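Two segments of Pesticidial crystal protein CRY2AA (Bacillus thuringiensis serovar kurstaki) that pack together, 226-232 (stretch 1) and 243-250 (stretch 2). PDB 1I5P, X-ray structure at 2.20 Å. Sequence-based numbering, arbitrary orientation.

Stretch 1 226-232: TYQTAFR
Stretch 2 (243-250) EFRTYMFL

How do the two backbones run? Both stretches are helical, with phi near -65° and psi mostly near -40°, and their N-to-C directions differ by 171°, so they lie nearly antiparallel, axes 11.7 Å apart at closest approach. Tyr227 CA sits 7.8 Å from Met248 CA, and Phe231 CA 8.4 Å from Arg245 CA. Each helix has backbone hydrogen bonds from N of residue i+4 to O of residue i, such as Phe231 N to Tyr227 O (2.8 Å) and Phe249 N to Arg245 O (2.7 Å); Ala230 N to Thr226 O is weak at 3.3 Å.

What lets Tyr227 reach so far? Its CA-to-CB bond points sideways, but chi1 of 175° (t) and chi2 of 79° bring the ring's end nearer stretch 2. There Tyr227 CE1 lies 3.6 Å from Met248 CB, an apolar contact, and Tyr227 OH lies 3.4 Å from both CA and CB of Arg245. No hydrogen bond crosses between the stretches. Tyr227 OH also lies at the edge of the Phe249 ring, near its plane, 4.4 Å from Phe249 CE1.

How does Phe244 answer it? Its CA-to-CB bond points toward stretch 1, and chi1 of 177° (t) with chi2 of 76° extends the ring, bringing Phe244 CE2 to 3.4 Å from Tyr227 CE1. The Tyr227 and Phe244 planes differ by 13° with ring centroids 5.5 Å apart, so the rings are slid apart and barely overlap. Apolar van der Waals packing continues where Phe244 CZ meets Ala230 CB at 4.0 Å and Phe231 (chi1 -163°, t; chi2 84°) meets the Phe244 ring edge to edge, Phe231 CD1 to Phe244 CD2 at 4.0 Å.

Where do the longer chains go? Arg245 is extended, chi1 to chi3 all t and chi4 -69°, leading its guanidinium away to hydrogen bonds elsewhere in the structure. Met248 starts toward stretch 1, but m, m, t (-69°, -60°, 153°) turns its end away, leaving CB against Tyr227.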

ATOM      1  N   THR A 226      15.033  -2.871  10.111  1.00 14.02           N
ATOM      2  CA  THR A 226      15.912  -1.857   9.530  1.00 13.54           C
ATOM      3  C   THR A 226      15.161  -0.546   9.314  1.00 14.51           C
ATOM      4  O   THR A 226      15.651   0.533   9.652  1.00 15.49           O
ATOM      5  CB  THR A 226      16.500  -2.331   8.181  1.00 11.00           C
ATOM      6  OG1 THR A 226      17.268  -3.521   8.387  1.00 11.25           O
ATOM      7  CG2 THR A 226      17.406  -1.259   7.577  1.00 12.18           C
ATOM      8  N   TYR A 227      13.965  -0.647   8.750  1.00 14.34           N
ATOM      9  CA  TYR A 227      13.163   0.535   8.487  1.00 14.56           C
ATOM     10  C   TYR A 227      12.688   1.212   9.769  1.00 14.95           C
ATOM     11  O   TYR A 227      12.760   2.433   9.888  1.00 12.41           O
ATOM     12  CB  TYR A 227      11.956   0.166   7.634  1.00 13.69           C
ATOM     13  CG  TYR A 227      11.000   1.315   7.410  1.00 14.17           C
ATOM     14  CD1 TYR A 227      11.269   2.296   6.461  1.00 10.03           C
ATOM     15  CD2 TYR A 227       9.817   1.409   8.139  1.00 13.97           C
ATOM     16  CE1 TYR A 227      10.381   3.342   6.236  1.00 13.13           C
ATOM     17  CE2 TYR A 227       8.924   2.455   7.925  1.00 16.62           C
ATOM     18  CZ  TYR A 227       9.210   3.413   6.970  1.00 14.54           C
ATOM     19  OH  TYR A 227       8.315   4.435   6.754  1.00 18.41           O
ATOM     20  N   GLN A 228      12.201   0.423  10.724  1.00 15.24           N
ATOM     21  CA  GLN A 228      11.711   0.988  11.986  1.00 17.21           C
ATOM     22  C   GLN A 228      12.788   1.749  12.738  1.00 14.76           C
ATOM     23  O   GLN A 228      12.521   2.805  13.301  1.00 15.70           O
ATOM     24  CB  GLN A 228      11.130  -0.102  12.899  1.00 17.68           C
ATOM     25  CG  GLN A 228       9.714  -0.509  12.537  1.00 22.96           C
ATOM     26  CD  GLN A 228       9.009  -1.257  13.664  1.00 26.37           C
ATOM     27  OE1 GLN A 228       9.376  -2.379  14.009  1.00 26.03           O
ATOM     28  NE2 GLN A 228       7.989  -0.631  14.240  1.00 25.73           N
ATOM     29  N   THR A 229      14.000   1.209  12.756  1.00 15.69           N
ATOM     30  CA  THR A 229      15.100   1.879  13.441  1.00 16.79           C
ATOM     31  C   THR A 229      15.347   3.258  12.820  1.00 16.06           C
ATOM     32  O   THR A 229      15.524   4.254  13.525  1.00 16.33           O
ATOM     33  CB  THR A 229      16.400   1.047  13.354  1.00 15.96           C
ATOM     34  OG1 THR A 229      16.229  -0.179  14.075  1.00 16.79           O
ATOM     35  CG2 THR A 229      17.576   1.818  13.942  1.00 16.13           C
ATOM     36  N   ALA A 230      15.346   3.308  11.493  1.00 16.18           N
ATOM     37  CA  ALA A 230      15.579   4.560  10.779  1.00 15.18           C
ATOM     38  C   ALA A 230      14.426   5.535  10.958  1.00 15.55           C
ATOM     39  O   ALA A 230      14.638   6.737  11.136  1.00 12.01           O
ATOM     40  CB  ALA A 230      15.787   4.280   9.297  1.00 17.17           C
ATOM     41  N   PHE A 231      13.203   5.013  10.902  1.00 14.26           N
ATOM     42  CA  PHE A 231      12.021   5.845  11.050  1.00 14.83           C
ATOM     43  C   PHE A 231      11.997   6.517  12.424  1.00 15.62           C
ATOM     44  O   PHE A 231      11.549   7.658  12.549  1.00 14.58           O
ATOM     45  CB  PHE A 231      10.753   5.006  10.853  1.00 14.83           C
ATOM     46  CG  PHE A 231       9.522   5.823  10.582  1.00 14.93           C
ATOM     47  CD1 PHE A 231       9.230   6.260   9.292  1.00 14.88           C
ATOM     48  CD2 PHE A 231       8.673   6.189  11.621  1.00 12.18           C
ATOM     49  CE1 PHE A 231       8.105   7.053   9.040  1.00 16.53           C
ATOM     50  CE2 PHE A 231       7.554   6.979  11.385  1.00 13.86           C
ATOM     51  CZ  PHE A 231       7.266   7.415  10.091  1.00 14.29           C
ATOM     52  N   ARG A 232      12.475   5.820  13.454  1.00 16.20           N
ATOM     53  CA  ARG A 232      12.488   6.390  14.800  1.00 18.28           C
ATOM     54  C   ARG A 232      13.448   7.576  14.920  1.00 17.13           C
ATOM     55  O   ARG A 232      13.318   8.388  15.834  1.00 16.84           O
ATOM     56  CB  ARG A 232      12.876   5.338  15.840  1.00 21.06           C
ATOM     57  CG  ARG A 232      11.825   4.283  16.146  1.00 25.54           C
ATOM     58  CD  ARG A 232      12.255   3.456  17.361  1.00 29.67           C
ATOM     59  NE  ARG A 232      12.047   4.148  18.637  1.00 32.90           N
ATOM     60  CZ  ARG A 232      12.644   3.803  19.777  1.00 34.38           C
ATOM     61  NH1 ARG A 232      13.497   2.785  19.799  1.00 33.54           N
ATOM     62  NH2 ARG A 232      12.380   4.461  20.901  1.00 32.31           N
ATOM     63  N   GLU A 243       7.307  10.907   2.127  1.00 12.15           N
ATOM     64  CA  GLU A 243       8.101  10.429   0.997  1.00 12.36           C
ATOM     65  C   GLU A 243       9.100   9.366   1.433  1.00 13.40           C
ATOM     66  O   GLU A 243       9.398   8.435   0.682  1.00 14.23           O
ATOM     67  CB  GLU A 243       8.852  11.581   0.332  1.00 11.95           C
ATOM     68  CG  GLU A 243       7.966  12.635  -0.298  1.00 14.17           C
ATOM     69  CD  GLU A 243       8.521  13.142  -1.615  1.00 15.27           C
ATOM     70  OE1 GLU A 243       9.750  13.341  -1.711  1.00 17.05           O
ATOM     71  OE2 GLU A 243       7.728  13.346  -2.556  1.00 13.13           O
ATOM     72  N   PHE A 244       9.633   9.512   2.640  1.00 12.54           N
ATOM     73  CA  PHE A 244      10.572   8.529   3.143  1.00 10.86           C
ATOM     74  C   PHE A 244       9.838   7.195   3.202  1.00 10.32           C
ATOM     75  O   PHE A 244      10.375   6.161   2.815  1.00  8.80           O
ATOM     76  CB  PHE A 244      11.056   8.906   4.545  1.00 13.50           C
ATOM     77  CG  PHE A 244      11.985   7.891   5.161  1.00 13.08           C
ATOM     78  CD1 PHE A 244      13.311   7.800   4.752  1.00 15.92           C
ATOM     79  CD2 PHE A 244      11.526   7.010   6.135  1.00 15.01           C
ATOM     80  CE1 PHE A 244      14.169   6.854   5.305  1.00 16.75           C
ATOM     81  CE2 PHE A 244      12.376   6.055   6.698  1.00 15.73           C
ATOM     82  CZ  PHE A 244      13.701   5.975   6.279  1.00 17.55           C
ATOM     83  N   ARG A 245       8.600   7.229   3.695  1.00  9.46           N
ATOM     84  CA  ARG A 245       7.787   6.021   3.811  1.00 11.37           C
ATOM     85  C   ARG A 245       7.436   5.468   2.437  1.00 11.15           C
ATOM     86  O   ARG A 245       7.563   4.270   2.187  1.00 11.70           O
ATOM     87  CB  ARG A 245       6.493   6.310   4.584  1.00 12.25           C
ATOM     88  CG  ARG A 245       5.508   5.141   4.596  1.00 10.91           C
ATOM     89  CD  ARG A 245       4.271   5.463   5.418  1.00 13.56           C
ATOM     90  NE  ARG A 245       3.293   4.379   5.371  1.00 14.22           N
ATOM     91  CZ  ARG A 245       2.596   4.041   4.289  1.00 16.76           C
ATOM     92  NH1 ARG A 245       2.757   4.703   3.150  1.00 14.44           N
ATOM     93  NH2 ARG A 245       1.742   3.031   4.345  1.00 15.63           N
ATOM     94  N   THR A 246       6.990   6.352   1.552  1.00 10.70           N
ATOM     95  CA  THR A 246       6.623   5.952   0.204  1.00 10.51           C
ATOM     96  C   THR A 246       7.788   5.278  -0.493  1.00 10.80           C
ATOM     97  O   THR A 246       7.635   4.201  -1.076  1.00 10.20           O
ATOM     98  CB  THR A 246       6.173   7.162  -0.628  1.00 10.25           C
ATOM     99  OG1 THR A 246       4.898   7.609  -0.149  1.00  9.12           O
ATOM    100  CG2 THR A 246       6.070   6.801  -2.101  1.00  5.54           C
ATOM    101  N   TYR A 247       8.954   5.912  -0.422  1.00 11.56           N
ATOM    102  CA  TYR A 247      10.145   5.374  -1.054  1.00 11.52           C
ATOM    103  C   TYR A 247      10.412   3.945  -0.577  1.00 11.24           C
ATOM    104  O   TYR A 247      10.613   3.041  -1.388  1.00 12.27           O
ATOM    105  CB  TYR A 247      11.364   6.254  -0.751  1.00  9.79           C
ATOM    106  CG  TYR A 247      12.550   5.920  -1.624  1.00 11.14           C
ATOM    107  CD1 TYR A 247      12.814   6.645  -2.792  1.00 11.85           C
ATOM    108  CD2 TYR A 247      13.367   4.831  -1.326  1.00 11.63           C
ATOM    109  CE1 TYR A 247      13.862   6.284  -3.642  1.00 10.93           C
ATOM    110  CE2 TYR A 247      14.412   4.461  -2.169  1.00 13.16           C
ATOM    111  CZ  TYR A 247      14.652   5.189  -3.323  1.00 14.30           C
ATOM    112  OH  TYR A 247      15.665   4.793  -4.173  1.00 19.28           O
ATOM    113  N   MET A 248      10.407   3.738   0.737  1.00 10.60           N
ATOM    114  CA  MET A 248      10.654   2.410   1.302  1.00 11.23           C
ATOM    115  C   MET A 248       9.510   1.421   1.070  1.00 11.60           C
ATOM    116  O   MET A 248       9.739   0.220   0.914  1.00 11.39           O
ATOM    117  CB  MET A 248      10.950   2.523   2.800  1.00  8.33           C
ATOM    118  CG  MET A 248      12.294   3.188   3.119  1.00 16.18           C
ATOM    119  SD  MET A 248      13.703   2.290   2.407  1.00 16.10           S
ATOM    120  CE  MET A 248      14.919   3.622   2.195  1.00 18.47           C
ATOM    121  N   PHE A 249       8.277   1.908   1.038  1.00 11.41           N
ATOM    122  CA  PHE A 249       7.161   1.002   0.807  1.00 14.43           C
ATOM    123  C   PHE A 249       7.168   0.488  -0.635  1.00 14.63           C
ATOM    124  O   PHE A 249       6.839  -0.667  -0.889  1.00 17.17           O
ATOM    125  CB  PHE A 249       5.837   1.689   1.143  1.00 14.07           C
ATOM    126  CG  PHE A 249       5.337   1.368   2.526  1.00 15.15           C
ATOM    127  CD1 PHE A 249       6.008   1.842   3.651  1.00 15.09           C
ATOM    128  CD2 PHE A 249       4.232   0.539   2.706  1.00 17.00           C
ATOM    129  CE1 PHE A 249       5.589   1.500   4.932  1.00 15.46           C
ATOM    130  CE2 PHE A 249       3.800   0.187   3.986  1.00 17.16           C
ATOM    131  CZ  PHE A 249       4.482   0.668   5.104  1.00 18.26           C
ATOM    132  N   LEU A 250       7.566   1.336  -1.576  1.00 13.45           N
ATOM    133  CA  LEU A 250       7.615   0.929  -2.977  1.00 14.49           C
ATOM    134  C   LEU A 250       8.841   0.074  -3.288  1.00 15.31           C
ATOM    135  O   LEU A 250       8.771  -0.853  -4.097  1.00 13.50           O
ATOM    136  CB  LEU A 250       7.617   2.159  -3.885  1.00 13.57           C
ATOM    137  CG  LEU A 250       6.272   2.873  -4.061  1.00 11.96           C
ATOM    138  CD1 LEU A 250       6.469   4.147  -4.866  1.00  9.54           C
ATOM    139  CD2 LEU A 250       5.293   1.942  -4.761  1.00 11.70           C
TER